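Local coordinates for glycoside hydrolase family 31 (Trueperella pyogenes, PDB 5I0F), which probably cleaves the alpha-glucosidic links of the cyclic sugar cycloalternan, working through a covalent glycosyl-enzyme intermediate, at residues 183-188 and 547-552; 608-613 and 617-622; 475-480 and 487-492; 4-9 and 105-110. All blocks are in the same frame, centred on the assembly; numbering follows the deposited sequence.

How the contacts relate
The centres of contacts 1 and 3 lie about 14 and 17 Å from the centre of the chain, while those of contacts 2 and 4 sit about 30 and 32 Å out, on opposite sides; the side chains that touch are nonetheless mostly buried in all four. Contacts 1, 2 and 3 each use a helix of the TIM-barrel region. Contact 1 sets one against a loop of the preceding beta region, contact 2 pairs two consecutive helices, and contact 3 folds a barrel loop onto its own helix. Contacts 1 and 2 have no hydrogen bond across the interface and rest mainly on aliphatic side chains, whereas contacts 3 and 4 each turn on a tyrosine hydroxyl. Contacts 3 and 4 also touch directly, through a salt bridge from Arg7 to Asp476.

Contact 1: 183-188 and 547-552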
loop_
_atom_site.group_PDB
_atom_site.type_symbol
_atom_site.label_atom_id
_atom_site.label_comp_id
_atom_site.label_asym_id
_atom_site.label_seq_id
_atom_site.Cartn_x
_atom_site.Cartn_y
_atom_site.Cartn_z
ATOM N N ASP A 183 7.988 8.614 5.640
ATOM C CA ASP A 183 9.124 9.015 6.464
ATOM C C ASP A 183 9.454 10.463 6.269
ATOM O O ASP A 183 9.528 11.205 7.245
ATOM C CB ASP A 183 10.355 8.097 6.277
ATOM C CG ASP A 183 10.734 7.819 4.818
ATOM O OD1 ASP A 183 10.109 8.341 3.866
ATOM O OD2 ASP A 183 11.713 7.053 4.638
ATOM N N GLN A 184 9.653 10.890 5.028
ATOM C CA GLN A 184 9.927 12.310 4.762
ATOM C C GLN A 184 9.609 12.655 3.323
ATOM O O GLN A 184 9.579 11.775 2.435
ATOM C CB GLN A 184 11.384 12.681 5.123
ATOM C CG GLN A 184 12.431 11.779 4.511
ATOM C CD GLN A 184 13.831 11.992 5.111
ATOM O OE1 GLN A 184 14.089 11.671 6.259
ATOM N NE2 GLN A 184 14.725 12.508 4.321
ATOM N N LEU A 185 9.356 13.941 3.098
ATOM C CA LEU A 185 9.015 14.445 1.764
ATOM C C LEU A 185 10.200 14.358 0.799
ATOM O O LEU A 185 10.071 13.829 -0.318
ATOM C CB LEU A 185 8.538 15.900 1.850
ATOM C CG LEU A 185 8.263 16.670 0.552
ATOM C CD1 LEU A 185 7.137 16.016 -0.207
ATOM C CD2 LEU A 185 7.939 18.136 0.820
ATOM N N ASP A 186 11.339 14.906 1.232
ATOM C CA ASP A 186 12.554 14.907 0.429
ATOM C C ASP A 186 13.305 13.604 0.721
ATOM O O ASP A 186 13.792 13.378 1.831
ATOM C CB ASP A 186 13.392 16.148 0.773
ATOM C CG ASP A 186 14.606 16.330 -0.117
ATOM O OD1 ASP A 186 14.925 15.475 -0.997
ATOM O OD2 ASP A 186 15.267 17.368 0.107
ATOM N N GLN A 187 13.388 12.746 -0.282
ATOM C CA GLN A 187 14.057 11.471 -0.150
ATOM C C GLN A 187 15.586 11.540 -0.316
ATOM O O GLN A 187 16.281 10.540 -0.114
ATOM C CB GLN A 187 13.469 10.493 -1.153
ATOM C CG GLN A 187 11.997 10.210 -0.884
ATOM C CD GLN A 187 11.799 9.259 0.269
ATOM O OE1 GLN A 187 12.344 8.149 0.272
ATOM N NE2 GLN A 187 11.013 9.674 1.256
ATOM N N ARG A 188 16.126 12.701 -0.655
ATOM C CA ARG A 188 17.597 12.821 -0.751
ATOM C C ARG A 188 18.272 12.429 0.555
ATOM O O ARG A 188 17.833 12.839 1.638
ATOM C CB ARG A 188 18.013 14.212 -1.163
ATOM C CG ARG A 188 19.503 14.301 -1.451
ATOM C CD ARG A 188 19.875 15.616 -2.101
ATOM N NE ARG A 188 21.274 15.553 -2.494
ATOM C CZ ARG A 188 21.870 16.376 -3.346
ATOM N NH1 ARG A 188 21.199 17.371 -3.930
ATOM N NH2 ARG A 188 23.158 16.172 -3.632
ATOM N N GLY A 547 0.259 11.590 2.281
ATOM C CA GLY A 547 -0.675 12.228 1.364
ATOM C C GLY A 547 -0.018 13.166 0.368
ATOM O O GLY A 547 -0.381 13.183 -0.794
ATOM N N ILE A 548 0.960 13.943 0.840
ATOM C CA ILE A 548 1.704 14.861 -0.012
ATOM C C ILE A 548 2.534 14.100 -1.046
ATOM O O ILE A 548 2.514 14.450 -2.240
ATOM C CB ILE A 548 2.594 15.803 0.827
ATOM C CG1 ILE A 548 1.713 16.628 1.762
ATOM C CG2 ILE A 548 3.437 16.712 -0.073
ATOM C CD1 ILE A 548 2.487 17.390 2.814
ATOM N N THR A 549 3.234 13.046 -0.602
ATOM C CA THR A 549 4.064 12.267 -1.493
ATOM C C THR A 549 3.203 11.475 -2.483
ATOM O O THR A 549 3.548 11.414 -3.667
ATOM C CB THR A 549 5.043 11.340 -0.754
ATOM O OG1 THR A 549 4.365 10.473 0.152
ATOM C CG2 THR A 549 6.067 12.150 0.010
ATOM N N ALA A 550 2.076 10.925 -2.019
ATOM C CA ALA A 550 1.172 10.208 -2.927
ATOM C C ALA A 550 0.651 11.191 -4.001
ATOM O O ALA A 550 0.644 10.872 -5.194
ATOM C CB ALA A 550 0.026 9.573 -2.161
ATOM N N GLY A 551 0.265 12.391 -3.569
ATOM C CA GLY A 551 -0.160 13.460 -4.490
ATOM C C GLY A 551 0.875 13.797 -5.554
ATOM O O GLY A 551 0.551 13.933 -6.759
ATOM N N ALA A 552 2.132 13.847 -5.123
ATOM C CA ALA A 552 3.260 14.158 -5.995
ATOM C C ALA A 552 3.598 13.051 -7.017
ATOM O O ALA A 552 4.454 13.274 -7.885
ATOM C CB ALA A 552 4.490 14.517 -5.151
#
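Leu185 pushes one methyl, CD1, against two neighbouring residues of helix 537-551, and this is where the packing is close. CD1 lies 3.8 Å from Ile548 CG2 and 4.0 Å from Thr549 CG2. The leucine crosses Ile548 at about a right angle, while it and Thr549 run past each other in opposite directions. Placing CG opposite the backbone N (chi1 174°) swings the branched end of Leu185 to the helix, where Val176 of strand 174-179 also touches it. Thr549 meets 183-188 with its methyl; its hydroxyl bonds to Thr545 O in the preceding helical turn and to Arg181 N. The helix bridges the parallel strands 527-529 and 558-561 as part of a beta-alpha-beta unit of the TIM barrel, whereas 183-188 is a loop of the beta-rich region ahead of the barrel, between strands 174-179 and 191-194. The outer part of the loop, at Asp183, Gln184, Asp186 and Arg188, is partly exposed, and polar bonds brace the loop from within. The buried Gln187 divides NE2 between Asp183 OD1 (3.1 Å) and Gln184 O (2.8 Å), both close to its amide plane. Asp183 OD1 also takes Gln184 N, from the same face of the carboxylate. Gln184 NE2 reaches Asp186 O almost straight (2.8 Å, 170° at the hydrogen), and Asp186 OD1 accepts from Arg188 N (3.0 Å) in an Asx turn.

Contact 2: 608-613 and 617-622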
loop_
_atom_site.group_PDB
_atom_site.type_symbol
_atom_site.label_atom_id
_atom_site.label_comp_id
_atom_site.label_asym_id
_atom_site.label_seq_id
_atom_site.Cartn_x
_atom_site.Cartn_y
_atom_site.Cartn_z
ATOM N N ASN A 608 -18.188 8.369 20.629
ATOM C CA ASN A 608 -17.434 7.357 21.385
ATOM C C ASN A 608 -16.108 7.908 21.919
ATOM O O ASN A 608 -15.759 7.696 23.098
ATOM C CB ASN A 608 -17.170 6.088 20.582
ATOM C CG ASN A 608 -16.596 4.983 21.451
ATOM O OD1 ASN A 608 -17.171 4.646 22.497
ATOM N ND2 ASN A 608 -15.442 4.447 21.063
ATOM N N VAL A 609 -15.406 8.673 21.087
ATOM C CA VAL A 609 -14.143 9.269 21.523
ATOM C C VAL A 609 -14.402 10.238 22.685
ATOM O O VAL A 609 -13.667 10.213 23.684
ATOM C CB VAL A 609 -13.339 9.903 20.364
ATOM C CG1 VAL A 609 -12.032 10.477 20.860
ATOM C CG2 VAL A 609 -13.041 8.853 19.262
ATOM N N ALA A 610 -15.445 11.059 22.563
ATOM C CA ALA A 610 -15.828 11.987 23.636
ATOM C C ALA A 610 -16.124 11.222 24.921
ATOM O O ALA A 610 -15.653 11.620 26.003
ATOM C CB ALA A 610 -17.034 12.824 23.242
ATOM N N GLU A 611 -16.870 10.122 24.800
ATOM C CA GLU A 611 -17.224 9.295 25.968
ATOM C C GLU A 611 -15.971 8.712 26.629
ATOM O O GLU A 611 -15.806 8.852 27.851
ATOM C CB GLU A 611 -18.206 8.178 25.574
ATOM C CG GLU A 611 -18.477 7.073 26.615
ATOM C CD GLU A 611 -19.081 7.579 27.915
ATOM O OE1 GLU A 611 -19.867 8.559 27.887
ATOM O OE2 GLU A 611 -18.789 6.975 28.982
ATOM N N GLN A 612 -15.106 8.068 25.840
ATOM C CA GLN A 612 -13.949 7.359 26.404
ATOM C C GLN A 612 -12.907 8.326 26.948
ATOM O O GLN A 612 -12.226 7.988 27.910
ATOM C CB GLN A 612 -13.248 6.443 25.401
ATOM C CG GLN A 612 -14.068 5.395 24.667
ATOM C CD GLN A 612 -14.885 4.502 25.550
ATOM O OE1 GLN A 612 -14.552 4.256 26.703
ATOM N NE2 GLN A 612 -15.972 3.975 24.993
ATOM N N THR A 613 -12.787 9.526 26.362
ATOM C CA THR A 613 -11.819 10.511 26.833
ATOM C C THR A 613 -12.351 11.459 27.893
ATOM O O THR A 613 -11.595 12.242 28.416
ATOM C CB THR A 613 -11.236 11.372 25.673
ATOM O OG1 THR A 613 -12.283 12.107 25.036
ATOM C CG2 THR A 613 -10.503 10.505 24.651
ATOM N N GLU A 617 -16.677 18.269 24.644
ATOM C CA GLU A 617 -16.552 19.246 23.541
ATOM C C GLU A 617 -16.118 18.659 22.158
ATOM O O GLU A 617 -16.264 19.334 21.127
ATOM C CB GLU A 617 -15.649 20.420 23.945
ATOM C CG GLU A 617 -14.173 20.091 24.080
ATOM C CD GLU A 617 -13.396 21.096 24.946
ATOM O OE1 GLU A 617 -13.736 22.293 24.935
ATOM O OE2 GLU A 617 -12.446 20.691 25.658
ATOM N N LEU A 618 -15.618 17.420 22.115
ATOM C CA LEU A 618 -15.290 16.807 20.823
ATOM C C LEU A 618 -16.482 16.673 19.879
ATOM O O LEU A 618 -16.295 16.691 18.660
ATOM C CB LEU A 618 -14.641 15.433 20.994
ATOM C CG LEU A 618 -13.250 15.371 21.623
ATOM C CD1 LEU A 618 -12.772 13.929 21.562
ATOM C CD2 LEU A 618 -12.277 16.297 20.898
ATOM N N ILE A 619 -17.693 16.521 20.417
ATOM C CA ILE A 619 -18.874 16.417 19.541
ATOM C C ILE A 619 -19.123 17.786 18.872
ATOM O O ILE A 619 -19.275 17.846 17.655
ATOM C CB ILE A 619 -20.130 15.862 20.261
ATOM C CG1 ILE A 619 -19.820 14.510 20.930
ATOM C CG2 ILE A 619 -21.253 15.647 19.258
ATOM C CD1 ILE A 619 -20.970 13.941 21.727
ATOM N N ASP A 620 -19.098 18.866 19.656
ATOM C CA ASP A 620 -19.222 20.235 19.105
ATOM C C ASP A 620 -18.104 20.531 18.104
ATOM O O ASP A 620 -18.344 21.145 17.072
ATOM C CB ASP A 620 -19.196 21.308 20.208
ATOM C CG ASP A 620 -20.554 21.515 20.894
ATOM O OD1 ASP A 620 -21.608 20.937 20.512
ATOM O OD2 ASP A 620 -20.581 22.317 21.854
ATOM N N LEU A 621 -16.885 20.075 18.401
ATOM C CA LEU A 621 -15.767 20.246 17.456
ATOM C C LEU A 621 -16.007 19.529 16.130
ATOM O O LEU A 621 -15.719 20.084 15.080
ATOM C CB LEU A 621 -14.446 19.766 18.061
ATOM C CG LEU A 621 -13.245 20.652 17.769
ATOM C CD1 LEU A 621 -13.426 22.042 18.430
ATOM C CD2 LEU A 621 -11.948 20.003 18.247
ATOM N N ALA A 622 -16.515 18.303 16.180
ATOM C CA ALA A 622 -16.834 17.571 14.968
ATOM C C ALA A 622 -17.956 18.249 14.167
ATOM O O ALA A 622 -17.888 18.300 12.936
ATOM C CB ALA A 622 -17.198 16.137 15.284
#
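Leu618 and Ala610 face each other where two consecutive antiparallel helices come together, their CB atoms 4.2 Å apart. From there Leu618 extends CD1 to the near side of the first helix: its side chain lies aslant that of Val609, CD1 closing to 3.6 Å from Val609 CG1, and stands at about a right angle to that of Thr613, CD1 being 4.0 Å from Thr613 OG1. With its CG beside the backbone N (chi1 -67°), the leucine branch rests between these two residues, which lie one helical turn apart. Ile619 also reaches Ala610, its CG1 coming to 4.0 Å from the alanine CB. The small alanine thus lies against both Leu618 and Ile619. Together the helices form a helical hairpin after the last barrel strand, 587-590, with local axes 8.7 Å apart at closest and their directions 156° from each other. Helix 572-583 backs the same region, Tyr575 touching Val609 and Ala572 touching Thr613. The hydroxyl of Thr613 is turned inward on its own helix and donates to Val609 O at 2.7 Å; Thr613 N reaches that oxygen from the opposite face of the carbonyl. No hydrogen bond passes between the two segments. Their cohesion therefore rests on apolar fit, with the one polar side-chain atom at the interface already bonded within its own helix, which probably lets it lie beside a leucine methyl at little cost.

Contact 3: 475-480 and 487-492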
loop_
_atom_site.group_PDB
_atom_site.type_symbol
_atom_site.label_atom_id
_atom_site.label_comp_id
_atom_site.label_asym_id
_atom_site.label_seq_id
_atom_site.Cartn_x
_atom_site.Cartn_y
_atom_site.Cartn_z
ATOM N N SER A 475 8.926 -14.948 -7.358
ATOM C CA SER A 475 9.357 -14.406 -8.638
ATOM C C SER A 475 8.879 -15.264 -9.829
ATOM O O SER A 475 8.766 -14.751 -10.940
ATOM C CB SER A 475 10.894 -14.273 -8.657
ATOM O OG SER A 475 11.474 -15.569 -8.739
ATOM N N ASP A 476 8.587 -16.546 -9.580
ATOM C CA ASP A 476 8.259 -17.518 -10.636
ATOM C C ASP A 476 6.775 -17.897 -10.680
ATOM O O ASP A 476 6.392 -18.822 -11.396
ATOM C CB ASP A 476 9.129 -18.778 -10.532
ATOM C CG ASP A 476 9.288 -19.294 -9.091
ATOM O OD1 ASP A 476 8.758 -18.675 -8.099
ATOM O OD2 ASP A 476 10.004 -20.317 -8.952
ATOM N N LEU A 477 5.931 -17.157 -9.951
ATOM C CA LEU A 477 4.485 -17.320 -10.076
ATOM C C LEU A 477 4.080 -17.071 -11.540
ATOM O O LEU A 477 4.811 -16.416 -12.262
ATOM C CB LEU A 477 3.743 -16.376 -9.124
ATOM C CG LEU A 477 4.011 -16.506 -7.613
ATOM C CD1 LEU A 477 3.049 -15.609 -6.842
ATOM C CD2 LEU A 477 3.944 -17.931 -7.114
ATOM N N ARG A 478 2.940 -17.615 -11.963
ATOM C CA ARG A 478 2.470 -17.521 -13.338
ATOM C C ARG A 478 1.109 -16.841 -13.400
ATOM O O ARG A 478 0.169 -17.216 -12.675
ATOM C CB ARG A 478 2.335 -18.918 -13.956
ATOM C CG ARG A 478 3.606 -19.751 -13.908
ATOM C CD ARG A 478 3.379 -21.091 -14.598
ATOM N NE ARG A 478 4.609 -21.897 -14.708
ATOM C CZ ARG A 478 5.596 -21.685 -15.585
ATOM N NH1 ARG A 478 6.670 -22.479 -15.582
ATOM N NH2 ARG A 478 5.533 -20.693 -16.466
ATOM N N TYR A 479 0.998 -15.884 -14.307
ATOM C CA TYR A 479 -0.233 -15.151 -14.554
ATOM C C TYR A 479 -0.708 -15.442 -15.976
ATOM O O TYR A 479 0.098 -15.689 -16.887
ATOM C CB TYR A 479 0.002 -13.658 -14.378
ATOM C CG TYR A 479 0.232 -13.207 -12.944
ATOM C CD1 TYR A 479 1.489 -13.276 -12.348
ATOM C CD2 TYR A 479 -0.808 -12.681 -12.196
ATOM C CE1 TYR A 479 1.692 -12.856 -11.028
ATOM C CE2 TYR A 479 -0.616 -12.239 -10.895
ATOM C CZ TYR A 479 0.635 -12.316 -10.310
ATOM O OH TYR A 479 0.757 -11.877 -9.000
ATOM N N GLU A 480 -2.018 -15.366 -16.180
ATOM C CA GLU A 480 -2.612 -15.615 -17.481
ATOM C C GLU A 480 -2.258 -14.567 -18.516
ATOM O O GLU A 480 -2.381 -14.831 -19.693
ATOM C CB GLU A 480 -4.135 -15.711 -17.374
ATOM C CG GLU A 480 -4.588 -17.005 -16.733
ATOM C CD GLU A 480 -6.089 -17.135 -16.684
ATOM O OE1 GLU A 480 -6.757 -16.294 -16.041
ATOM O OE2 GLU A 480 -6.618 -18.091 -17.274
ATOM N N GLU A 487 7.288 -9.663 -12.367
ATOM C CA GLU A 487 6.564 -8.509 -12.942
ATOM C C GLU A 487 5.132 -8.359 -12.464
ATOM O O GLU A 487 4.658 -7.254 -12.278
ATOM C CB GLU A 487 6.509 -8.628 -14.476
ATOM C CG GLU A 487 7.804 -8.376 -15.181
ATOM C CD GLU A 487 7.620 -8.279 -16.699
ATOM O OE1 GLU A 487 7.311 -9.304 -17.339
ATOM O OE2 GLU A 487 7.763 -7.168 -17.246
ATOM N N GLY A 488 4.422 -9.475 -12.307
ATOM C CA GLY A 488 2.991 -9.464 -12.025
ATOM C C GLY A 488 2.596 -9.139 -10.596
ATOM O O GLY A 488 1.495 -8.628 -10.360
ATOM N N ASN A 489 3.481 -9.432 -9.647
ATOM C CA ASN A 489 3.161 -9.259 -8.221
ATOM C C ASN A 489 2.994 -7.772 -7.822
ATOM O O ASN A 489 2.053 -7.460 -7.090
ATOM C CB ASN A 489 4.163 -9.977 -7.328
ATOM C CG ASN A 489 4.181 -11.496 -7.556
ATOM O OD1 ASN A 489 3.323 -12.055 -8.247
ATOM N ND2 ASN A 489 5.175 -12.150 -7.012
ATOM N N ASN A 490 3.870 -6.878 -8.292
ATOM C CA ASN A 490 3.692 -5.430 -8.046
ATOM C C ASN A 490 2.510 -4.843 -8.823
ATOM O O ASN A 490 1.875 -3.873 -8.391
ATOM C CB ASN A 490 4.940 -4.634 -8.416
ATOM C CG ASN A 490 6.082 -4.796 -7.419
ATOM O OD1 ASN A 490 5.877 -4.975 -6.213
ATOM N ND2 ASN A 490 7.318 -4.708 -7.931
ATOM N N LEU A 491 2.269 -5.394 -10.003
ATOM C CA LEU A 491 1.146 -4.993 -10.825
ATOM C C LEU A 491 -0.208 -5.384 -10.242
ATOM O O LEU A 491 -1.219 -4.725 -10.524
ATOM C CB LEU A 491 1.301 -5.585 -12.231
ATOM C CG LEU A 491 0.280 -5.174 -13.295
ATOM C CD1 LEU A 491 0.218 -3.669 -13.497
ATOM C CD2 LEU A 491 0.606 -5.865 -14.613
ATOM N N TYR A 492 -0.243 -6.441 -9.433
ATOM C CA TYR A 492 -1.501 -7.009 -8.924
ATOM C C TYR A 492 -2.522 -5.963 -8.422
ATOM O O TYR A 492 -3.692 -6.005 -8.816
ATOM C CB TYR A 492 -1.243 -8.046 -7.815
ATOM C CG TYR A 492 -2.466 -8.874 -7.559
ATOM C CD1 TYR A 492 -3.477 -8.424 -6.728
ATOM C CD2 TYR A 492 -2.651 -10.088 -8.218
ATOM C CE1 TYR A 492 -4.651 -9.152 -6.551
ATOM C CE2 TYR A 492 -3.803 -10.831 -8.035
ATOM C CZ TYR A 492 -4.800 -10.371 -7.198
ATOM O OH TYR A 492 -5.939 -11.135 -7.017
#
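Tyr479 lays its ring over the backbone of Gly488, whose CA stands 4.2 Å from the ring centroid and 28° off the normal, a CH-pi contact. CG of Tyr479 opposite the carbonyl carbon and beside the backbone N (chi1 -71°) turns the ring to the helix, and with no side chain on Gly488 in between it rests there directly. Two residues meet the ring at its edge. Asn489 OD1 receives the phenol hydrogen, with Tyr479 OH 2.7 Å from OD1; amide and ring are turned 58° to each other. Tyr492, one turn further on from Gly488, brings CD2 to 4.0 Å from Tyr479 CE2, its side chain at about a right angle to that of Tyr479, while its own hydroxyl bonds to Pro437 O. Leu477 CD1 packs at 3.8 Å on Asn489 OD1, these two side chains also roughly perpendicular. The contact thus folds the loop after barrel strand 463-466 back onto the helix that follows, 485-506. Asp486, just ahead of the contact on this helix, binds a calcium ion. Both ends of the Asn489 amide are used, since ND2 reaches Gly474 O. That should fix the rotation of the amide: its oxygen faces the tyrosine donor and its nitrogen a backbone acceptor, so the buried phenol is satisfied and the loop is tied to the helix at two points.

Contact 4: 4-9 and 105-110; sequences HRPRGI and ATYYFE
His4 NE2 and Tyr107 OH are joined by a hydrogen bond of 2.7 Å, bent to 141°, in which either residue could be the donor. The bond belongs to an aromatic cluster of His4, Tyr107 and Phe109 in the N-terminal antiparallel beta domain, packed between the loop after strand 2-3 and strand 105-113. Tyr107 and Phe109, two residues apart on the strand, project from the same side, toward the histidine. The edge of Tyr107 is turned toward the face of His4 in an offset edge-to-face pair, ring planes 85° apart and centroids separated by 5.3 Å. Its CG sits between the backbone N and the carbonyl carbon (chi1 62°), which sends the ring out from the strand to the imidazole nitrogen. Phe109 instead sets CE2 over one face of the imidazole, toward its rim. Phe124 of the neighbouring strand 118-126 is a further edge-to-face partner of His4, and Leu20 touches both His4 and Tyr107. The other imidazole nitrogen, ND1, is bonded to Gly34 O, so the ring is held at both nitrogens, which should limit its rotation. Beyond His4 the chain makes a type I turn from Arg5 to Gly8, where Pro6 CG skims Tyr107 OH at 4.2 Å. The closest carbon of Phe109, CE2, lies 3.5 Å from His4 CG.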
loop_
_atom_site.group_PDB
_atom_site.type_symbol
_atom_site.label_atom_id
_atom_site.label_comp_id
_atom_site.label_asym_id
_atom_site.label_seq_id
_atom_site.Cartn_x
_atom_site.Cartn_y
_atom_site.Cartn_z
ATOM N N HIS A 4 14.557 -27.299 0.595
ATOM C CA HIS A 4 15.410 -26.192 0.216
ATOM C C HIS A 4 14.768 -25.501 -0.970
ATOM O O HIS A 4 14.448 -26.139 -1.953
ATOM C CB HIS A 4 16.805 -26.669 -0.153
ATOM C CG HIS A 4 17.691 -25.580 -0.668
ATOM N ND1 HIS A 4 18.297 -24.664 0.160
ATOM C CD2 HIS A 4 18.051 -25.247 -1.929
ATOM C CE1 HIS A 4 19.024 -23.834 -0.564
ATOM N NE2 HIS A 4 18.891 -24.166 -1.835
ATOM N N ARG A 5 14.543 -24.197 -0.831
ATOM C CA ARG A 5 14.057 -23.348 -1.922
ATOM C C ARG A 5 15.068 -22.221 -2.039
ATOM O O ARG A 5 15.173 -21.416 -1.125
ATOM C CB ARG A 5 12.702 -22.737 -1.568
ATOM C CG ARG A 5 11.537 -23.716 -1.485
ATOM C CD ARG A 5 10.249 -22.982 -1.109
ATOM N NE ARG A 5 10.295 -22.460 0.259
ATOM C CZ ARG A 5 9.297 -21.823 0.875
ATOM N NH1 ARG A 5 8.139 -21.600 0.261
ATOM N NH2 ARG A 5 9.459 -21.408 2.131
ATOM N N PRO A 6 15.826 -22.157 -3.141
ATOM C CA PRO A 6 16.899 -21.166 -3.259
ATOM C C PRO A 6 16.489 -19.720 -2.923
ATOM O O PRO A 6 17.270 -18.982 -2.350
ATOM C CB PRO A 6 17.282 -21.264 -4.739
ATOM C CG PRO A 6 16.978 -22.660 -5.110
ATOM C CD PRO A 6 15.731 -22.999 -4.358
ATOM N N ARG A 7 15.274 -19.333 -3.285
ATOM C CA ARG A 7 14.780 -17.976 -2.996
ATOM C C ARG A 7 13.931 -17.878 -1.737
ATOM O O ARG A 7 13.547 -16.776 -1.340
ATOM C CB ARG A 7 14.011 -17.428 -4.193
ATOM C CG ARG A 7 14.881 -17.111 -5.401
ATOM C CD ARG A 7 14.027 -16.736 -6.609
ATOM N NE ARG A 7 13.818 -17.931 -7.415
ATOM C CZ ARG A 7 12.715 -18.677 -7.488
ATOM N NH1 ARG A 7 11.613 -18.370 -6.821
ATOM N NH2 ARG A 7 12.720 -19.751 -8.262
ATOM N N GLY A 8 13.634 -19.015 -1.112
ATOM C CA GLY A 8 12.889 -19.046 0.125
ATOM C C GLY A 8 11.416 -18.718 -0.036
ATOM O O GLY A 8 10.815 -18.969 -1.078
ATOM N N ILE A 9 10.846 -18.153 1.021
ATOM C CA ILE A 9 9.422 -17.807 1.051
ATOM C C ILE A 9 9.168 -16.575 0.160
ATOM O O ILE A 9 8.053 -16.383 -0.349
ATOM C CB ILE A 9 8.938 -17.588 2.504
ATOM C CG1 ILE A 9 7.400 -17.492 2.585
ATOM C CG2 ILE A 9 9.605 -16.375 3.138
ATOM C CD1 ILE A 9 6.893 -17.481 4.020
ATOM N N ALA A 105 28.547 -24.941 -10.128
ATOM C CA ALA A 105 28.516 -26.141 -9.296
ATOM C C ALA A 105 27.101 -26.662 -9.185
ATOM O O ALA A 105 26.147 -26.057 -9.683
ATOM C CB ALA A 105 29.073 -25.823 -7.910
ATOM N N THR A 106 26.979 -27.791 -8.509
ATOM C CA THR A 106 25.691 -28.309 -8.114
ATOM C C THR A 106 25.791 -28.643 -6.619
ATOM O O THR A 106 26.892 -28.879 -6.115
ATOM C CB THR A 106 25.308 -29.516 -9.001
ATOM O OG1 THR A 106 23.949 -29.860 -8.757
ATOM C CG2 THR A 106 26.156 -30.709 -8.721
ATOM N N TYR A 107 24.674 -28.634 -5.903
ATOM C CA TYR A 107 24.699 -29.025 -4.488
ATOM C C TYR A 107 23.464 -29.809 -4.101
ATOM O O TYR A 107 22.431 -29.733 -4.761
ATOM C CB TYR A 107 24.911 -27.812 -3.540
ATOM C CG TYR A 107 23.822 -26.762 -3.609
ATOM C CD1 TYR A 107 23.848 -25.762 -4.573
ATOM C CD2 TYR A 107 22.750 -26.778 -2.714
ATOM C CE1 TYR A 107 22.829 -24.815 -4.655
ATOM C CE2 TYR A 107 21.730 -25.833 -2.785
ATOM C CZ TYR A 107 21.774 -24.844 -3.751
ATOM O OH TYR A 107 20.751 -23.915 -3.839
ATOM N N TYR A 108 23.608 -30.599 -3.040
ATOM C CA TYR A 108 22.500 -31.338 -2.465
ATOM C C TYR A 108 22.720 -31.521 -0.975
ATOM O O TYR A 108 23.823 -31.291 -0.468
ATOM C CB TYR A 108 22.301 -32.672 -3.187
ATOM C CG TYR A 108 23.377 -33.731 -2.952
ATOM C CD1 TYR A 108 23.275 -34.626 -1.897
ATOM C CD2 TYR A 108 24.478 -33.845 -3.812
ATOM C CE1 TYR A 108 24.248 -35.598 -1.682
ATOM C CE2 TYR A 108 25.455 -34.812 -3.604
ATOM C CZ TYR A 108 25.324 -35.682 -2.540
ATOM O OH TYR A 108 26.271 -36.629 -2.311
ATOM N N PHE A 109 21.666 -31.925 -0.285
ATOM C CA PHE A 109 21.691 -32.088 1.162
ATOM C C PHE A 109 21.457 -33.535 1.543
ATOM O O PHE A 109 20.740 -34.243 0.848
ATOM C CB PHE A 109 20.621 -31.222 1.800
ATOM C CG PHE A 109 20.764 -29.766 1.471
ATOM C CD1 PHE A 109 21.614 -28.950 2.220
ATOM C CD2 PHE A 109 20.076 -29.213 0.406
ATOM C CE1 PHE A 109 21.742 -27.602 1.916
ATOM C CE2 PHE A 109 20.219 -27.881 0.082
ATOM C CZ PHE A 109 21.050 -27.072 0.840
ATOM N N GLU A 110 22.045 -33.936 2.660
ATOM C CA GLU A 110 21.864 -35.253 3.210
ATOM C C GLU A 110 21.658 -35.141 4.718
ATOM O O GLU A 110 22.490 -34.557 5.421
ATOM C CB GLU A 110 23.089 -36.090 2.882
ATOM C CG GLU A 110 22.882 -37.576 2.964
ATOM C CD GLU A 110 24.188 -38.319 2.806
ATOM O OE1 GLU A 110 24.497 -38.737 1.677
ATOM O OE2 GLU A 110 24.923 -38.439 3.807
#